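DR2417 (Deinococcus radiodurans, PDB 4XWW) probably degrades RNA as a 5'-3' exonuclease, and possibly as an endonuclease, in RNA maturation and decay, with two metal ions, zinc here, held in a metallo-beta-lactamase fold. Local coordinates at residues Leu205-Ser210 against Leu400-Glu405; His408-Ala413 against Thr426-Asn431; Ser210-Arg215 against His381-Glu386. All blocks are in the same frame, centred on the assembly; numbering follows the deposited sequence.

Contact 1: residues Leu205-Ser210 against Leu400-Glu405; sequences LLISDS and LPWHGE. With ZN (zinc ion), chain F.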
loop_
_atom_site.group_PDB
_atom_site.type_symbol
_atom_site.label_atom_id
_atom_site.label_comp_id
_atom_site.label_asym_id
_atom_site.label_seq_id
_atom_site.Cartn_x
_atom_site.Cartn_y
_atom_site.Cartn_z
ATOM N N LEU A 205 -8.929 -30.077 20.033
ATOM C CA LEU A 205 -8.249 -28.930 19.448
ATOM C C LEU A 205 -9.141 -28.249 18.428
ATOM O O LEU A 205 -9.679 -28.895 17.531
ATOM C CB LEU A 205 -6.939 -29.356 18.782
ATOM C CG LEU A 205 -6.230 -28.276 17.963
ATOM C CD1 LEU A 205 -5.741 -27.169 18.880
ATOM C CD2 LEU A 205 -5.079 -28.911 17.211
ATOM N N LEU A 206 -9.288 -26.936 18.575
ATOM C CA LEU A 206 -9.935 -26.129 17.547
ATOM C C LEU A 206 -8.892 -25.341 16.735
ATOM O O LEU A 206 -7.984 -24.706 17.303
ATOM C CB LEU A 206 -10.938 -25.161 18.174
ATOM C CG LEU A 206 -11.500 -24.093 17.219
ATOM C CD1 LEU A 206 -12.458 -24.743 16.195
ATOM C CD2 LEU A 206 -12.218 -22.999 18.004
ATOM N N ILE A 207 -9.010 -25.414 15.413
ATOM C CA ILE A 207 -8.228 -24.568 14.508
ATOM C C ILE A 207 -9.207 -23.651 13.780
ATOM O O ILE A 207 -10.106 -24.126 13.069
ATOM C CB ILE A 207 -7.404 -25.433 13.508
ATOM C CG1 ILE A 207 -6.530 -26.457 14.247
ATOM C CG2 ILE A 207 -6.543 -24.550 12.584
ATOM C CD1 ILE A 207 -5.814 -27.396 13.291
ATOM N N SER A 208 -9.034 -22.325 13.908
ATOM C CA SER A 208 -10.060 -21.418 13.395
ATOM C C SER A 208 -9.480 -20.214 12.670
ATOM O O SER A 208 -8.384 -19.724 12.972
ATOM C CB SER A 208 -10.979 -20.973 14.538
ATOM O OG SER A 208 -12.083 -20.211 14.075
ATOM N N ASP A 209 -10.267 -19.755 11.707
ATOM C CA ASP A 209 -9.916 -18.694 10.772
ATOM C C ASP A 209 -9.827 -17.333 11.463
ATOM O O ASP A 209 -10.830 -16.825 11.945
ATOM C CB ASP A 209 -10.984 -18.702 9.670
ATOM C CG ASP A 209 -10.789 -17.625 8.609
ATOM O OD1 ASP A 209 -9.784 -16.870 8.626
ATOM O OD2 ASP A 209 -11.662 -17.578 7.714
ATOM N N SER A 210 -8.636 -16.738 11.502
ATOM C CA SER A 210 -8.448 -15.496 12.257
ATOM C C SER A 210 -8.486 -14.232 11.410
ATOM O O SER A 210 -8.247 -13.146 11.931
ATOM C CB SER A 210 -7.108 -15.514 13.007
ATOM O OG SER A 210 -6.945 -16.722 13.740
ATOM N N LEU A 400 -5.752 -23.291 18.362
ATOM C CA LEU A 400 -4.753 -22.785 17.424
ATOM C C LEU A 400 -5.373 -21.786 16.463
ATOM O O LEU A 400 -5.899 -22.170 15.420
ATOM C CB LEU A 400 -4.129 -23.913 16.596
ATOM C CG LEU A 400 -2.988 -24.763 17.135
ATOM C CD1 LEU A 400 -2.574 -25.769 16.061
ATOM C CD2 LEU A 400 -1.807 -23.885 17.511
ATOM N N PRO A 401 -5.306 -20.494 16.800
ATOM C CA PRO A 401 -5.789 -19.496 15.839
ATOM C C PRO A 401 -4.902 -19.508 14.594
ATOM O O PRO A 401 -3.668 -19.521 14.698
ATOM C CB PRO A 401 -5.692 -18.180 16.617
ATOM C CG PRO A 401 -4.737 -18.477 17.758
ATOM C CD PRO A 401 -4.967 -19.908 18.104
ATOM N N TRP A 402 -5.538 -19.477 13.427
ATOM C CA TRP A 402 -4.902 -19.849 12.171
ATOM C C TRP A 402 -5.331 -18.870 11.061
ATOM O O TRP A 402 -6.208 -18.039 11.301
ATOM C CB TRP A 402 -5.265 -21.332 11.873
ATOM C CG TRP A 402 -5.187 -21.749 10.444
ATOM C CD1 TRP A 402 -4.077 -22.200 9.779
ATOM C CD2 TRP A 402 -6.261 -21.785 9.507
ATOM N NE1 TRP A 402 -4.392 -22.475 8.475
ATOM C CE2 TRP A 402 -5.730 -22.228 8.281
ATOM C CE3 TRP A 402 -7.629 -21.485 9.584
ATOM C CZ2 TRP A 402 -6.514 -22.388 7.132
ATOM C CZ3 TRP A 402 -8.415 -21.617 8.427
ATOM C CH2 TRP A 402 -7.843 -22.064 7.222
ATOM N N HIS A 403 -4.716 -18.942 9.878
ATOM C CA HIS A 403 -5.109 -18.101 8.734
ATOM C C HIS A 403 -5.115 -16.612 9.127
ATOM O O HIS A 403 -6.120 -15.897 8.991
ATOM C CB HIS A 403 -6.497 -18.536 8.191
ATOM C CG HIS A 403 -6.771 -18.124 6.770
ATOM N ND1 HIS A 403 -7.110 -16.828 6.434
ATOM C CD2 HIS A 403 -6.825 -18.832 5.617
ATOM C CE1 HIS A 403 -7.335 -16.753 5.135
ATOM N NE2 HIS A 403 -7.159 -17.949 4.609
ATOM N N GLY A 404 -3.976 -16.160 9.643
ATOM C CA GLY A 404 -3.838 -14.777 10.044
ATOM C C GLY A 404 -2.393 -14.461 10.321
ATOM O O GLY A 404 -1.614 -15.348 10.645
ATOM N N GLU A 405 -2.048 -13.183 10.198
ATOM C CA GLU A 405 -0.748 -12.692 10.643
ATOM C C GLU A 405 -0.765 -12.691 12.169
ATOM O O GLU A 405 -1.822 -12.821 12.754
ATOM C CB GLU A 405 -0.500 -11.300 10.075
ATOM C CG GLU A 405 -0.393 -11.319 8.555
ATOM C CD GLU A 405 -0.426 -9.935 7.929
ATOM O OE1 GLU A 405 -0.757 -8.959 8.632
ATOM O OE2 GLU A 405 -0.108 -9.841 6.726
HETATM ZN ZN ZN F . -7.759 -18.706 2.666
HETATM O O HOH W 1 -9.668 -18.181 2.251
#
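Leu205 lays its CD1 methyl against CG of Leu400 at 4.1 Å, the two leucines crossing at a slant. Next along, the carbonyl of Leu206 receives the amide of Leu400 in a short, almost perfectly straight bond (N to O 2.8 Å). Ile207 has CG2 anti to its backbone N, and this branch meets CB of Trp402 at 3.5 Å on the face of the sheet that both share with Leu400. Strands 205-209 and 398-402 are parallel neighbours in one of the two sheets of the metallo-beta-lactamase fold, and the active site sits at their C-terminal ends. Ser208 sends its amide weakly to Leu400 O, while its own carbonyl takes the amide of Trp402. Asp209, the predicted proton donor, runs side by side with His403, carboxylate and imidazole planes 63° apart; OD2 is hydrogen-bonded to His381 and to the amide of Phe176. His403, just past its strand, binds a zinc ion through NE2 at 2.2 Å, together with Asp88, His89 and a water. Ser210 grips Trp402 O twice, through N (2.8 Å) and through OG (2.9 Å), and OG is also hydrogen-bonded to His412 ND1.

Contact 2: residues His408-Ala413 against Thr426-Asn431; sequences HQINHA and TLIAKN
Ile428 CD1 lies 3.9 Å from CG1 of Ile410, the two isoleucines crossing at about a right angle, and 4.1 Å from CB of Ala413. Here helix 406-417 packs on the loop that links strands 425-426 and 433-438 in the metallo-beta-lactamase part of the chain. One turn of the helix takes the CD1 methyl of Ile428 between Ile410 and Ala413, with Gln409 O 3.7 Å from that CD1. Ala413 CB also touches CG2 of Thr426 at 3.8 Å. Beside this apolar patch runs the extended chain of Gln409, whose OE1 comes to 3.7 Å from Ile428 CG2. The Gln409 amide reaches the loop backbone: NE2 donates to Ala429 O over 3.2 Å, nearly straight at 170°, in the carbonyl plane and on a lone pair. A water closes the amide link, donating to Gln409 OE1 and to Ala429 O, each at 2.8 Å. Gln409 NE2 is hydrogen-bonded to Pro401 O as well, so one amide group ties the helix to both the loop and strand 398-402. Farther out, Ile410 packs on Tyr362 of the second subunit, which brings the dimer interface up to this helix. On the loop side, Asn431 ND2 bonds Glu29 OE2, and Asn431 OD1 accepts from Met27 N.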
loop_
_atom_site.group_PDB
_atom_site.type_symbol
_atom_site.label_atom_id
_atom_site.label_comp_id
_atom_site.label_asym_id
_atom_site.label_seq_id
_atom_site.Cartn_x
_atom_site.Cartn_y
_atom_site.Cartn_z
ATOM N N HIS A 408 -3.619 -10.865 13.852
ATOM C CA HIS A 408 -4.908 -11.532 13.749
ATOM C C HIS A 408 -5.013 -12.710 14.703
ATOM O O HIS A 408 -6.013 -12.883 15.398
ATOM C CB HIS A 408 -5.127 -12.009 12.312
ATOM C CG HIS A 408 -4.964 -10.907 11.317
ATOM N ND1 HIS A 408 -4.085 -10.996 10.258
ATOM C CD2 HIS A 408 -5.517 -9.678 11.255
ATOM C CE1 HIS A 408 -4.132 -9.870 9.566
ATOM N NE2 HIS A 408 -4.981 -9.048 10.148
ATOM N N GLN A 409 -3.976 -13.529 14.712
ATOM C CA GLN A 409 -3.949 -14.697 15.596
ATOM C C GLN A 409 -4.055 -14.320 17.063
ATOM O O GLN A 409 -4.782 -14.954 17.833
ATOM C CB GLN A 409 -2.664 -15.474 15.398
ATOM C CG GLN A 409 -2.527 -16.224 14.085
ATOM C CD GLN A 409 -1.121 -16.782 13.955
ATOM O OE1 GLN A 409 -0.149 -16.028 13.821
ATOM N NE2 GLN A 409 -0.999 -18.091 14.040
ATOM N N ILE A 410 -3.309 -13.284 17.450
ATOM C CA ILE A 410 -3.234 -12.906 18.859
ATOM C C ILE A 410 -4.560 -12.286 19.289
ATOM O O ILE A 410 -5.057 -12.536 20.394
ATOM C CB ILE A 410 -2.039 -11.962 19.103
ATOM C CG1 ILE A 410 -0.741 -12.761 18.961
ATOM C CG2 ILE A 410 -2.134 -11.314 20.473
ATOM C CD1 ILE A 410 0.521 -11.919 18.997
ATOM N N ASN A 411 -5.175 -11.525 18.394
ATOM C CA ASN A 411 -6.487 -10.981 18.701
ATOM C C ASN A 411 -7.577 -12.043 18.767
ATOM O O ASN A 411 -8.515 -11.906 19.537
ATOM C CB ASN A 411 -6.850 -9.884 17.710
ATOM C CG ASN A 411 -6.287 -8.569 18.135
ATOM O OD1 ASN A 411 -6.771 -7.974 19.094
ATOM N ND2 ASN A 411 -5.216 -8.135 17.481
ATOM N N HIS A 412 -7.436 -13.116 17.990
ATOM C CA HIS A 412 -8.370 -14.239 18.057
ATOM C C HIS A 412 -8.223 -14.928 19.423
ATOM O O HIS A 412 -9.205 -15.313 20.062
ATOM C CB HIS A 412 -8.087 -15.214 16.908
ATOM C CG HIS A 412 -9.234 -16.114 16.548
ATOM N ND1 HIS A 412 -9.199 -16.934 15.437
ATOM C CD2 HIS A 412 -10.425 -16.351 17.154
ATOM C CE1 HIS A 412 -10.323 -17.630 15.368
ATOM N NE2 HIS A 412 -11.083 -17.301 16.396
ATOM N N ALA A 413 -6.975 -15.061 19.872
ATOM C CA ALA A 413 -6.689 -15.669 21.167
ATOM C C ALA A 413 -7.307 -14.837 22.294
ATOM O O ALA A 413 -7.887 -15.374 23.234
ATOM C CB ALA A 413 -5.171 -15.815 21.360
ATOM N N THR A 426 -3.996 -21.745 24.673
ATOM C CA THR A 426 -4.015 -21.302 23.284
ATOM C C THR A 426 -2.581 -21.047 22.856
ATOM O O THR A 426 -1.822 -20.407 23.590
ATOM C CB THR A 426 -4.851 -20.029 23.105
ATOM O OG1 THR A 426 -6.197 -20.269 23.537
ATOM C CG2 THR A 426 -4.857 -19.587 21.642
ATOM N N LEU A 427 -2.194 -21.557 21.689
ATOM C CA LEU A 427 -0.855 -21.286 21.171
ATOM C C LEU A 427 -0.908 -20.464 19.897
ATOM O O LEU A 427 -1.849 -20.586 19.111
ATOM C CB LEU A 427 -0.101 -22.573 20.894
ATOM C CG LEU A 427 0.206 -23.416 22.119
ATOM C CD1 LEU A 427 0.847 -24.721 21.685
ATOM C CD2 LEU A 427 1.106 -22.644 23.092
ATOM N N ILE A 428 0.108 -19.628 19.705
ATOM C CA ILE A 428 0.237 -18.849 18.475
ATOM C C ILE A 428 1.295 -19.549 17.619
ATOM O O ILE A 428 2.496 -19.380 17.841
ATOM C CB ILE A 428 0.641 -17.362 18.735
ATOM C CG1 ILE A 428 -0.288 -16.669 19.747
ATOM C CG2 ILE A 428 0.657 -16.598 17.419
ATOM C CD1 ILE A 428 -1.732 -16.541 19.307
ATOM N N ALA A 429 0.858 -20.376 16.671
ATOM C CA ALA A 429 1.818 -21.163 15.909
ATOM C C ALA A 429 2.466 -20.351 14.786
ATOM O O ALA A 429 1.893 -19.373 14.269
ATOM C CB ALA A 429 1.160 -22.442 15.350
ATOM N N LYS A 430 3.688 -20.763 14.465
ATOM C CA LYS A 430 4.463 -20.271 13.331
ATOM C C LYS A 430 4.614 -21.405 12.345
ATOM O O LYS A 430 4.596 -22.561 12.754
ATOM C CB LYS A 430 5.853 -19.795 13.771
ATOM C CG LYS A 430 5.839 -18.668 14.782
ATOM C CD LYS A 430 7.276 -18.268 15.110
ATOM C CE LYS A 430 7.394 -17.690 16.514
ATOM N NZ LYS A 430 7.277 -18.743 17.559
ATOM N N ASN A 431 4.773 -21.094 11.059
ATOM C CA ASN A 431 5.106 -22.139 10.090
ATOM C C ASN A 431 6.364 -22.881 10.522
ATOM O O ASN A 431 7.329 -22.258 10.973
ATOM C CB ASN A 431 5.313 -21.554 8.696
ATOM C CG ASN A 431 4.083 -20.913 8.149
ATOM O OD1 ASN A 431 2.963 -21.289 8.500
ATOM N ND2 ASN A 431 4.267 -19.934 7.276
HETATM O O HOH W 2 2.579 -16.672 14.071
#

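Contact 3: residues Ser210-Arg215 against His381-Glu386; sequences STNAER and HASQEE. With nucleotides of chain C.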
loop_
_atom_site.group_PDB
_atom_site.type_symbol
_atom_site.label_atom_id
_atom_site.label_comp_id
_atom_site.label_asym_id
_atom_site.label_seq_id
_atom_site.Cartn_x
_atom_site.Cartn_y
_atom_site.Cartn_z
ATOM N N SER A 210 -8.636 -16.738 11.502
ATOM C CA SER A 210 -8.448 -15.496 12.257
ATOM C C SER A 210 -8.486 -14.232 11.410
ATOM O O SER A 210 -8.247 -13.146 11.931
ATOM C CB SER A 210 -7.108 -15.514 13.007
ATOM O OG SER A 210 -6.945 -16.722 13.740
ATOM N N THR A 211 -8.771 -14.375 10.121
ATOM C CA THR A 211 -8.654 -13.262 9.174
ATOM C C THR A 211 -9.246 -11.949 9.684
ATOM O O THR A 211 -8.592 -10.884 9.646
ATOM C CB THR A 211 -9.347 -13.616 7.846
ATOM O OG1 THR A 211 -8.753 -14.801 7.314
ATOM C CG2 THR A 211 -9.172 -12.486 6.848
ATOM N N ASN A 212 -10.482 -12.023 10.166
ATOM C CA ASN A 212 -11.211 -10.834 10.588
ATOM C C ASN A 212 -11.328 -10.742 12.105
ATOM O O ASN A 212 -12.273 -10.168 12.631
ATOM C CB ASN A 212 -12.610 -10.786 9.948
ATOM C CG ASN A 212 -12.570 -10.358 8.490
ATOM O OD1 ASN A 212 -11.572 -9.799 8.015
ATOM N ND2 ASN A 212 -13.668 -10.596 7.776
ATOM N N ALA A 213 -10.351 -11.292 12.815
ATOM C CA ALA A 213 -10.450 -11.328 14.274
ATOM C C ALA A 213 -10.413 -9.938 14.933
ATOM O O ALA A 213 -10.798 -9.800 16.093
ATOM C CB ALA A 213 -9.344 -12.233 14.857
ATOM N N GLU A 214 -9.972 -8.913 14.195
ATOM C CA GLU A 214 -9.930 -7.546 14.750
ATOM C C GLU A 214 -11.201 -6.757 14.454
ATOM O O GLU A 214 -11.352 -5.622 14.904
ATOM C CB GLU A 214 -8.699 -6.792 14.223
ATOM C CG GLU A 214 -7.410 -7.445 14.682
ATOM C CD GLU A 214 -6.170 -6.612 14.390
ATOM O OE1 GLU A 214 -6.131 -5.424 14.788
ATOM O OE2 GLU A 214 -5.224 -7.156 13.789
ATOM N N ARG A 215 -12.123 -7.372 13.714
ATOM C CA ARG A 215 -13.385 -6.731 13.340
ATOM C C ARG A 215 -14.529 -7.089 14.279
ATOM O O ARG A 215 -14.876 -8.250 14.419
ATOM C CB ARG A 215 -13.770 -7.119 11.911
ATOM C CG ARG A 215 -12.764 -6.633 10.864
ATOM C CD ARG A 215 -13.380 -6.730 9.472
ATOM N NE ARG A 215 -12.371 -6.757 8.418
ATOM C CZ ARG A 215 -12.651 -6.935 7.129
ATOM N NH1 ARG A 215 -13.909 -7.095 6.734
ATOM N NH2 ARG A 215 -11.674 -6.956 6.233
ATOM N N HIS A 381 -14.982 -13.776 5.341
ATOM C CA HIS A 381 -14.510 -14.314 6.624
ATOM C C HIS A 381 -15.270 -13.756 7.839
ATOM O O HIS A 381 -15.669 -12.594 7.874
ATOM C CB HIS A 381 -13.004 -14.076 6.799
ATOM C CG HIS A 381 -12.152 -14.641 5.705
ATOM N ND1 HIS A 381 -11.568 -15.888 5.794
ATOM C CD2 HIS A 381 -11.787 -14.135 4.499
ATOM C CE1 HIS A 381 -10.867 -16.120 4.697
ATOM N NE2 HIS A 381 -10.984 -15.074 3.898
ATOM N N ALA A 382 -15.417 -14.618 8.841
ATOM C CA ALA A 382 -16.053 -14.322 10.124
ATOM C C ALA A 382 -15.439 -13.181 10.900
ATOM O O ALA A 382 -14.233 -13.163 11.118
ATOM C CB ALA A 382 -16.009 -15.566 10.993
ATOM N N SER A 383 -16.289 -12.278 11.380
ATOM C CA SER A 383 -15.861 -11.266 12.329
ATOM C C SER A 383 -15.995 -11.844 13.740
ATOM O O SER A 383 -16.337 -13.022 13.901
ATOM C CB SER A 383 -16.693 -10.000 12.146
ATOM O OG SER A 383 -16.486 -9.489 10.841
ATOM N N GLN A 384 -15.730 -11.020 14.751
ATOM C CA GLN A 384 -15.629 -11.508 16.135
ATOM C C GLN A 384 -16.866 -12.259 16.641
ATOM O O GLN A 384 -16.730 -13.287 17.321
ATOM C CB GLN A 384 -15.318 -10.331 17.091
ATOM C CG GLN A 384 -13.905 -9.791 16.928
ATOM C CD GLN A 384 -13.636 -8.536 17.763
ATOM O OE1 GLN A 384 -14.520 -8.031 18.451
ATOM N NE2 GLN A 384 -12.410 -8.030 17.686
ATOM N N GLU A 385 -18.069 -11.764 16.342
ATOM C CA GLU A 385 -19.264 -12.455 16.843
ATOM C C GLU A 385 -19.318 -13.885 16.310
ATOM O O GLU A 385 -19.655 -14.832 17.048
ATOM C CB GLU A 385 -20.538 -11.693 16.458
ATOM C CG GLU A 385 -20.842 -10.542 17.385
ATOM C CD GLU A 385 -22.103 -9.803 16.991
ATOM O OE1 GLU A 385 -22.933 -10.385 16.250
ATOM O OE2 GLU A 385 -22.252 -8.638 17.415
ATOM N N GLU A 386 -18.960 -14.042 15.038
ATOM C CA GLU A 386 -18.999 -15.359 14.423
ATOM C C GLU A 386 -17.889 -16.246 14.961
ATOM O O GLU A 386 -18.118 -17.421 15.255
ATOM C CB GLU A 386 -18.916 -15.235 12.912
ATOM C CG GLU A 386 -20.072 -14.445 12.326
ATOM C CD GLU A 386 -19.647 -13.697 11.084
ATOM O OE1 GLU A 386 -19.154 -12.554 11.234
ATOM O OE2 GLU A 386 -19.767 -14.267 9.974
ATOM P P U C 2 -12.556 -10.408 2.084
ATOM O OP1 U C 2 -13.209 -11.471 1.288
ATOM O OP2 U C 2 -12.771 -10.348 3.547
ATOM O "O5'" U C 2 -10.979 -10.460 1.866
ATOM C "C5'" U C 2 -10.405 -10.579 0.555
ATOM C "C4'" U C 2 -9.165 -11.442 0.601
ATOM O "O4'" U C 2 -8.074 -10.713 1.230
ATOM C "C3'" U C 2 -9.296 -12.753 1.375
ATOM O "O3'" U C 2 -8.610 -13.772 0.664
ATOM C "C2'" U C 2 -8.540 -12.467 2.668
ATOM O "O2'" U C 2 -8.021 -13.633 3.272
ATOM C "C1'" U C 2 -7.429 -11.559 2.154
ATOM N N1 U C 2 -6.796 -10.731 3.190
ATOM C C2 U C 2 -5.422 -10.596 3.150
ATOM O O2 U C 2 -4.729 -11.124 2.298
ATOM N N3 U C 2 -4.891 -9.818 4.148
ATOM C C4 U C 2 -5.573 -9.177 5.159
ATOM O O4 U C 2 -4.946 -8.508 5.983
ATOM C C5 U C 2 -6.990 -9.368 5.134
ATOM C C6 U C 2 -7.540 -10.121 4.173
ATOM P P U C 3 -9.243 -15.230 0.562
ATOM O OP1 U C 3 -10.563 -15.205 1.231
ATOM O OP2 U C 3 -8.217 -16.207 0.995
ATOM O "O5'" U C 3 -9.501 -15.394 -0.998
ATOM C "C5'" U C 3 -10.270 -14.416 -1.715
ATOM C "C4'" U C 3 -9.609 -14.117 -3.035
ATOM O "O4'" U C 3 -8.605 -13.082 -2.849
ATOM C "C3'" U C 3 -8.894 -15.302 -3.679
ATOM O "O3'" U C 3 -9.175 -15.334 -5.069
ATOM C "C2'" U C 3 -7.419 -15.005 -3.426
ATOM O "O2'" U C 3 -6.555 -15.551 -4.402
ATOM C "C1'" U C 3 -7.407 -13.480 -3.476
ATOM N N1 U C 3 -6.279 -12.889 -2.747
ATOM C C2 U C 3 -5.518 -11.940 -3.401
ATOM O O2 U C 3 -5.756 -11.569 -4.538
ATOM N N3 U C 3 -4.472 -11.437 -2.671
ATOM C C4 U C 3 -4.111 -11.778 -1.385
ATOM O O4 U C 3 -3.138 -11.232 -0.863
ATOM C C5 U C 3 -4.944 -12.771 -0.779
ATOM C C6 U C 3 -5.971 -13.283 -1.467
HETATM O O HOH W 3 -11.979 -14.436 10.423
#
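Thr211 covers one face of the His381 imidazole, its CB standing 3.9 Å from the ring centroid, 24° off the normal, in a CH-pi contact. It belongs to a loop of two overlapping type I turns, Ser210-Ala213 and Asn212-Arg215, that follows strand 205-209 and meets the start of helix 384-394 beside the RNA in the active site. The packing is tight here. The side chain of Asn212 crosses that of His381 at about a right angle, and ND2 donates to His381 O at 2.8 Å from well above the carbonyl plane; it also bonds Ser379 OG. A water accepts from Asn212 N and donates to Ala382 O, joining the two backbones. His381, the predicted proton acceptor, is held at both nitrogens, ND1 by Asp209, while NE2 donates to OP1 of U3 of chain C at 2.7 Å. The phosphorus of U3 lies in the ring plane at its edge.

Gln384 fits just as closely at the helix start. Arg215 O accepts from the backbone N of Gln384 at 2.9 Å, in line with the carbonyl. The Gln384 side chain is extended beyond CG, and its NE2 donates to Ala213 O at 2.9 Å, with that oxygen only 5° out of the amide plane.

The loose side is the exposed side chain of Arg215. Extended, it leads away from segment 381-386 toward the phosphate of U2 of chain C, and Asn212 OD1 lies over one face of its guanidinium, toward the rim.

How the contacts relate
Ser210, the first residue after strand 205-209, belongs to both contact 1 and contact 3, and the RNA-side loop begins with it. Across that junction, Asp209 OD2 of contact 1 lies 2.6 Å from His381 ND1 of contact 3, a probable hydrogen bond between the two predicted proton-transfer residues. The imidazoles of His403 and His381 meet there too, CE1 to CE1 at 3.6 Å, bringing a zinc ligand beside a phosphate-binding histidine. Contact 2 lies farther from the metals, the Gln409 side chain about 13 Å from a zinc ion, and its centre is about 7 Å from that of contact 1. Its helix reaches both others: His408 CB is 3.3 Å from Ser210 O, and His408 O is 3.4 Å from Ala213 CB.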